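Local coordinates for SusD superfamily protein (Bacteroides vulgatus ATCC 8482, PDB 3JQ0) that probably binds nutrient glycans at the bacterial outer membrane, at residues F304-R315 against K436-F444. Numbering follows the deposited sequence. Where two conformers were deposited one is given.
Sequences FYFKGFRNNDTR and KERLREFMF. With SO4 (sulfate ion), chain I.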
loop_
_atom_site.group_PDB
_atom_site.type_symbol
_atom_site.label_atom_id
_atom_site.label_comp_id
_atom_site.label_asym_id
_atom_site.label_seq_id
_atom_site.Cartn_x
_atom_site.Cartn_y
_atom_site.Cartn_z
ATOM N N PHE A 304 -3.384 12.766 15.317
ATOM C CA PHE A 304 -3.059 12.870 13.905
ATOM C C PHE A 304 -4.147 13.554 13.108
ATOM O O PHE A 304 -3.844 14.227 12.121
ATOM C CB PHE A 304 -2.756 11.492 13.330
ATOM C CG PHE A 304 -2.357 11.518 11.888
ATOM C CD1 PHE A 304 -1.092 11.892 11.503
ATOM C CD2 PHE A 304 -3.293 11.221 10.894
ATOM C CE1 PHE A 304 -0.749 11.964 10.145
ATOM C CE2 PHE A 304 -2.934 11.291 9.534
ATOM C CZ PHE A 304 -1.649 11.625 9.200
ATOM N N TYR A 305 -5.407 13.418 13.532
ATOM C CA TYR A 305 -6.494 13.992 12.769
ATOM C C TYR A 305 -6.299 15.479 12.541
ATOM O O TYR A 305 -6.646 15.965 11.475
ATOM C CB TYR A 305 -7.865 13.723 13.430
ATOM C CG TYR A 305 -9.029 14.247 12.632
ATOM C CD1 TYR A 305 -9.572 13.501 11.608
ATOM C CD2 TYR A 305 -9.524 15.527 12.846
ATOM C CE1 TYR A 305 -10.607 13.978 10.833
ATOM C CE2 TYR A 305 -10.556 16.018 12.057
ATOM C CZ TYR A 305 -11.075 15.260 11.040
ATOM O OH TYR A 305 -12.060 15.742 10.253
ATOM N N PHE A 306 -5.747 16.197 13.527
ATOM C CA PHE A 306 -5.537 17.635 13.413
ATOM C C PHE A 306 -4.133 18.044 13.003
ATOM O O PHE A 306 -3.878 19.240 12.889
ATOM C CB PHE A 306 -6.012 18.344 14.699
ATOM C CG PHE A 306 -7.479 18.186 14.979
ATOM C CD1 PHE A 306 -8.388 18.926 14.263
ATOM C CD2 PHE A 306 -7.934 17.264 15.917
ATOM C CE1 PHE A 306 -9.754 18.785 14.477
ATOM C CE2 PHE A 306 -9.304 17.121 16.140
ATOM C CZ PHE A 306 -10.196 17.886 15.445
ATOM N N LYS A 307 -3.265 17.079 12.766
ATOM C CA LYS A 307 -1.895 17.347 12.359
ATOM C C LYS A 307 -1.494 16.678 11.040
ATOM O O LYS A 307 -0.353 16.718 10.633
ATOM C CB LYS A 307 -0.908 16.987 13.470
ATOM C CG LYS A 307 -0.973 17.921 14.691
ATOM C CD LYS A 307 -0.390 19.315 14.325
ATOM C CE LYS A 307 -0.154 20.248 15.469
ATOM N NZ LYS A 307 0.185 21.597 15.012
ATOM N N GLY A 308 -2.449 16.089 10.327
ATOM C CA GLY A 308 -2.171 15.351 9.106
ATOM C C GLY A 308 -2.243 16.185 7.840
ATOM O O GLY A 308 -1.494 15.954 6.891
ATOM N N PHE A 309 -3.220 17.120 7.807
ATOM C CA PHE A 309 -3.666 17.767 6.553
ATOM C C PHE A 309 -3.927 19.228 6.791
ATOM O O PHE A 309 -4.503 19.620 7.819
ATOM C CB PHE A 309 -4.982 17.108 6.082
ATOM C CG PHE A 309 -4.861 15.637 5.822
ATOM C CD1 PHE A 309 -5.087 14.758 6.861
ATOM C CD2 PHE A 309 -4.580 15.141 4.565
ATOM C CE1 PHE A 309 -5.007 13.365 6.660
ATOM C CE2 PHE A 309 -4.496 13.759 4.358
ATOM C CZ PHE A 309 -4.700 12.901 5.395
ATOM N N ARG A 310 -3.566 20.030 5.819
ATOM C CA ARG A 310 -3.938 21.431 5.817
ATOM C C ARG A 310 -5.415 21.588 5.511
ATOM O O ARG A 310 -6.046 20.756 4.847
ATOM C CB ARG A 310 -3.129 22.214 4.767
ATOM C CG ARG A 310 -1.610 22.093 4.882
ATOM C CD ARG A 310 -1.060 22.557 6.246
ATOM N NE ARG A 310 -1.503 23.900 6.629
ATOM C CZ ARG A 310 -1.021 25.036 6.117
ATOM N NH1 ARG A 310 0.019 25.025 5.319
ATOM N NH2 ARG A 310 -1.550 26.190 6.472
ATOM N N ASN A 311 -5.974 22.720 5.952
ATOM C CA ASN A 311 -7.364 22.977 5.666
ATOM C C ASN A 311 -7.604 22.960 4.150
ATOM O O ASN A 311 -6.781 23.448 3.361
ATOM C CB ASN A 311 -7.786 24.317 6.247
ATOM C CG ASN A 311 -7.852 24.330 7.777
ATOM O OD1 ASN A 311 -7.730 23.338 8.503
ATOM N ND2 ASN A 311 -8.045 25.533 8.282
ATOM N N ASN A 312 -8.738 22.412 3.772
ATOM C CA ASN A 312 -9.197 22.336 2.410
ATOM C C ASN A 312 -8.481 21.289 1.550
ATOM O O ASN A 312 -8.803 21.153 0.355
ATOM C CB ASN A 312 -9.214 23.739 1.755
ATOM C CG ASN A 312 -10.018 24.719 2.580
ATOM O OD1 ASN A 312 -9.480 25.692 3.168
ATOM N ND2 ASN A 312 -11.261 24.369 2.741
ATOM N N ASP A 313 -7.608 20.483 2.140
ATOM C CA ASP A 313 -7.091 19.292 1.483
ATOM C C ASP A 313 -8.205 18.239 1.594
ATOM O O ASP A 313 -8.510 17.766 2.681
ATOM C CB ASP A 313 -5.798 18.847 2.149
ATOM C CG ASP A 313 -5.221 17.603 1.541
ATOM O OD1 ASP A 313 -5.892 16.868 0.779
ATOM O OD2 ASP A 313 -4.008 17.347 1.846
ATOM N N THR A 314 -8.842 17.900 0.490
ATOM C CA THR A 314 -9.972 16.992 0.531
ATOM C C THR A 314 -9.586 15.573 0.953
ATOM O O THR A 314 -10.448 14.782 1.363
ATOM C CB THR A 314 -10.766 16.908 -0.811
ATOM O OG1 THR A 314 -10.016 16.104 -1.722
ATOM C CG2 THR A 314 -11.085 18.260 -1.410
ATOM N N ARG A 315 -8.294 15.261 0.929
ATOM C CA ARG A 315 -7.874 13.945 1.397
ATOM C C ARG A 315 -8.156 13.751 2.888
ATOM O O ARG A 315 -8.265 12.627 3.358
ATOM C CB ARG A 315 -6.406 13.700 1.141
ATOM C CG ARG A 315 -6.066 13.775 -0.337
ATOM C CD ARG A 315 -4.579 13.603 -0.601
ATOM N NE ARG A 315 -3.853 14.798 -0.114
ATOM C CZ ARG A 315 -2.643 15.143 -0.513
ATOM N NH1 ARG A 315 -1.925 14.357 -1.293
ATOM N NH2 ARG A 315 -2.138 16.291 -0.088
ATOM N N LYS A 436 5.905 13.511 3.216
ATOM C CA LYS A 436 4.661 14.116 3.702
ATOM C C LYS A 436 3.563 13.902 2.696
ATOM O O LYS A 436 2.427 13.577 3.040
ATOM C CB LYS A 436 4.927 15.593 3.973
ATOM C CG LYS A 436 3.663 16.424 4.281
ATOM C CD LYS A 436 3.976 17.846 4.735
ATOM C CE LYS A 436 4.546 18.727 3.643
ATOM N NZ LYS A 436 4.945 20.073 4.179
ATOM N N GLU A 437 3.883 14.106 1.418
ATOM C CA GLU A 437 2.880 13.978 0.362
ATOM C C GLU A 437 2.369 12.538 0.307
ATOM O O GLU A 437 1.153 12.313 0.174
ATOM C CB GLU A 437 3.404 14.443 -0.976
ATOM C CG GLU A 437 2.286 14.781 -1.949
ATOM C CD GLU A 437 1.467 15.976 -1.507
ATOM O OE1 GLU A 437 2.045 16.894 -0.854
ATOM O OE2 GLU A 437 0.249 15.996 -1.773
ATOM N N ARG A 438 3.264 11.567 0.377
ATOM C CA ARG A 438 2.878 10.183 0.347
ATOM C C ARG A 438 2.064 9.787 1.563
ATOM O O ARG A 438 1.132 8.975 1.471
ATOM C CB ARG A 438 4.093 9.246 0.185
ATOM C CG ARG A 438 4.743 9.349 -1.171
ATOM C CD ARG A 438 5.875 8.347 -1.342
ATOM N NE ARG A 438 5.455 6.985 -1.380
ATOM C CZ ARG A 438 4.926 6.376 -2.412
ATOM N NH1 ARG A 438 4.697 7.011 -3.540
ATOM N NH2 ARG A 438 4.628 5.075 -2.320
ATOM N N LEU A 439 2.385 10.361 2.722
ATOM C CA LEU A 439 1.625 10.096 3.936
ATOM C C LEU A 439 0.159 10.534 3.732
ATOM O O LEU A 439 -0.780 9.799 4.013
ATOM C CB LEU A 439 2.269 10.777 5.150
ATOM C CG LEU A 439 1.517 10.679 6.470
ATOM C CD1 LEU A 439 1.152 9.279 6.882
ATOM C CD2 LEU A 439 2.279 11.414 7.532
ATOM N N ARG A 440 0.001 11.763 3.253
ATOM C CA ARG A 440 -1.319 12.311 2.999
ATOM C C ARG A 440 -2.069 11.531 1.936
ATOM O O ARG A 440 -3.316 11.420 2.005
ATOM C CB ARG A 440 -1.181 13.798 2.601
ATOM C CG ARG A 440 -0.772 14.679 3.765
ATOM C CD ARG A 440 -0.544 16.117 3.347
ATOM N NE ARG A 440 -0.316 16.957 4.520
ATOM C CZ ARG A 440 0.198 18.180 4.504
ATOM N NH1 ARG A 440 0.687 18.698 3.394
ATOM N NH2 ARG A 440 0.254 18.848 5.644
ATOM N N GLU A 441 -1.387 11.019 0.914
ATOM C CA GLU A 441 -1.998 10.439 -0.257
ATOM C C GLU A 441 -2.409 8.967 0.002
ATOM O O GLU A 441 -3.380 8.513 -0.618
ATOM C CB GLU A 441 -0.989 10.525 -1.417
ATOM C CG GLU A 441 -1.520 10.094 -2.759
ATOM C CD GLU A 441 -2.654 10.946 -3.351
ATOM O OE1 GLU A 441 -2.735 12.137 -2.981
ATOM O OE2 GLU A 441 -3.389 10.401 -4.241
ATOM N N PHE A 442 -1.675 8.221 0.832
ATOM C CA PHE A 442 -1.721 6.770 0.831
ATOM C C PHE A 442 -2.134 6.126 2.143
ATOM O O PHE A 442 -1.873 4.945 2.358
ATOM C CB PHE A 442 -0.379 6.162 0.351
ATOM C CG PHE A 442 -0.085 6.483 -1.102
ATOM C CD1 PHE A 442 -0.874 5.935 -2.109
ATOM C CD2 PHE A 442 0.951 7.329 -1.454
ATOM C CE1 PHE A 442 -0.620 6.229 -3.459
ATOM C CE2 PHE A 442 1.192 7.612 -2.772
ATOM C CZ PHE A 442 0.377 7.130 -3.762
HETATM N N MSE A 443 -2.862 6.836 3.018
HETATM C CA MSE A 443 -3.339 6.168 4.218
HETATM C C MSE A 443 -4.119 4.933 3.883
HETATM O O MSE A 443 -4.968 4.948 2.962
HETATM C CB MSE A 443 -4.224 7.110 5.073
HETATM C CG MSE A 443 -3.565 8.354 5.554
HETATM SE SE MSE A 443 -4.621 9.297 6.860
HETATM C CE MSE A 443 -4.201 8.116 8.358
ATOM N N PHE A 444 -3.890 3.840 4.633
ATOM C CA PHE A 444 -4.602 2.569 4.447
ATOM C C PHE A 444 -4.251 1.837 3.141
ATOM O O PHE A 444 -4.871 0.854 2.821
ATOM C CB PHE A 444 -6.144 2.708 4.609
ATOM C CG PHE A 444 -6.521 3.618 5.731
ATOM C CD1 PHE A 444 -6.184 3.320 7.047
ATOM C CD2 PHE A 444 -7.141 4.836 5.502
ATOM C CE1 PHE A 444 -6.427 4.156 8.078
ATOM C CE2 PHE A 444 -7.413 5.707 6.555
ATOM C CZ PHE A 444 -7.044 5.356 7.849
HETATM S S SO4 I . -4.423 25.231 8.620
HETATM O O1 SO4 I . -4.540 24.543 9.932
HETATM O O2 SO4 I . -3.483 26.349 8.628
HETATM O O3 SO4 I . -4.111 24.142 7.767
HETATM O O4 SO4 I . -5.723 25.847 8.499
HETATM O O HOH W 1 0.154 18.300 0.594
#
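Arg440 projects from helix 430-441 into the hollow of segment 304-315. Its CG lies beside the backbone N (chi1 -71°) and the chain then runs straight out to NE. There Arg440 NE gives Gly308 O a hydrogen bond of 2.8 Å, nearly straight and in the carbonyl plane. Phe309 and Arg315 close on the root of this knob. The rim of the Phe309 ring, at CE2, lies 3.8 Å from Arg440 CB. The Arg315 guanidinium lays one face over the same CB, which sits above its centre.

Asp313, Glu437 and Glu441 line the edge of that guanidinium in a salt-bridge network. Asp313 is gripped side-on by NE and NH2, and its OD1 also caps Arg315 N. Glu437 OE2 accepts end-on from Arg315 NH1, at 2.8 Å, and NH2, both from above the carboxylate plane. Glu441 OE1 accepts from Arg315 NH1 at 2.9 Å. A leucine in place of Arg315 would probably leave three buried carboxylates without this shared positive charge.

Past the helix end, selenomethionine Met443 sets SE between the edges of the Phe304 and Phe309 rings, a Met-aromatic contact with each. Met443 CE meets Phe304 CE2 obliquely at 3.6 Å. Leu439 CD2 abuts the edge of Phe304 at CE1, 4.0 Å away.

Glu441 OE2 also pairs with Arg363 and Arg392. Helix 383-394 flanks Asp313 and Arg315, helix 364-377 packs against Glu437 and Glu441, and strand 320-326 touches Phe304. The contact thus joins the loop before helix 315-319 to the C-terminal end of helix 430-441.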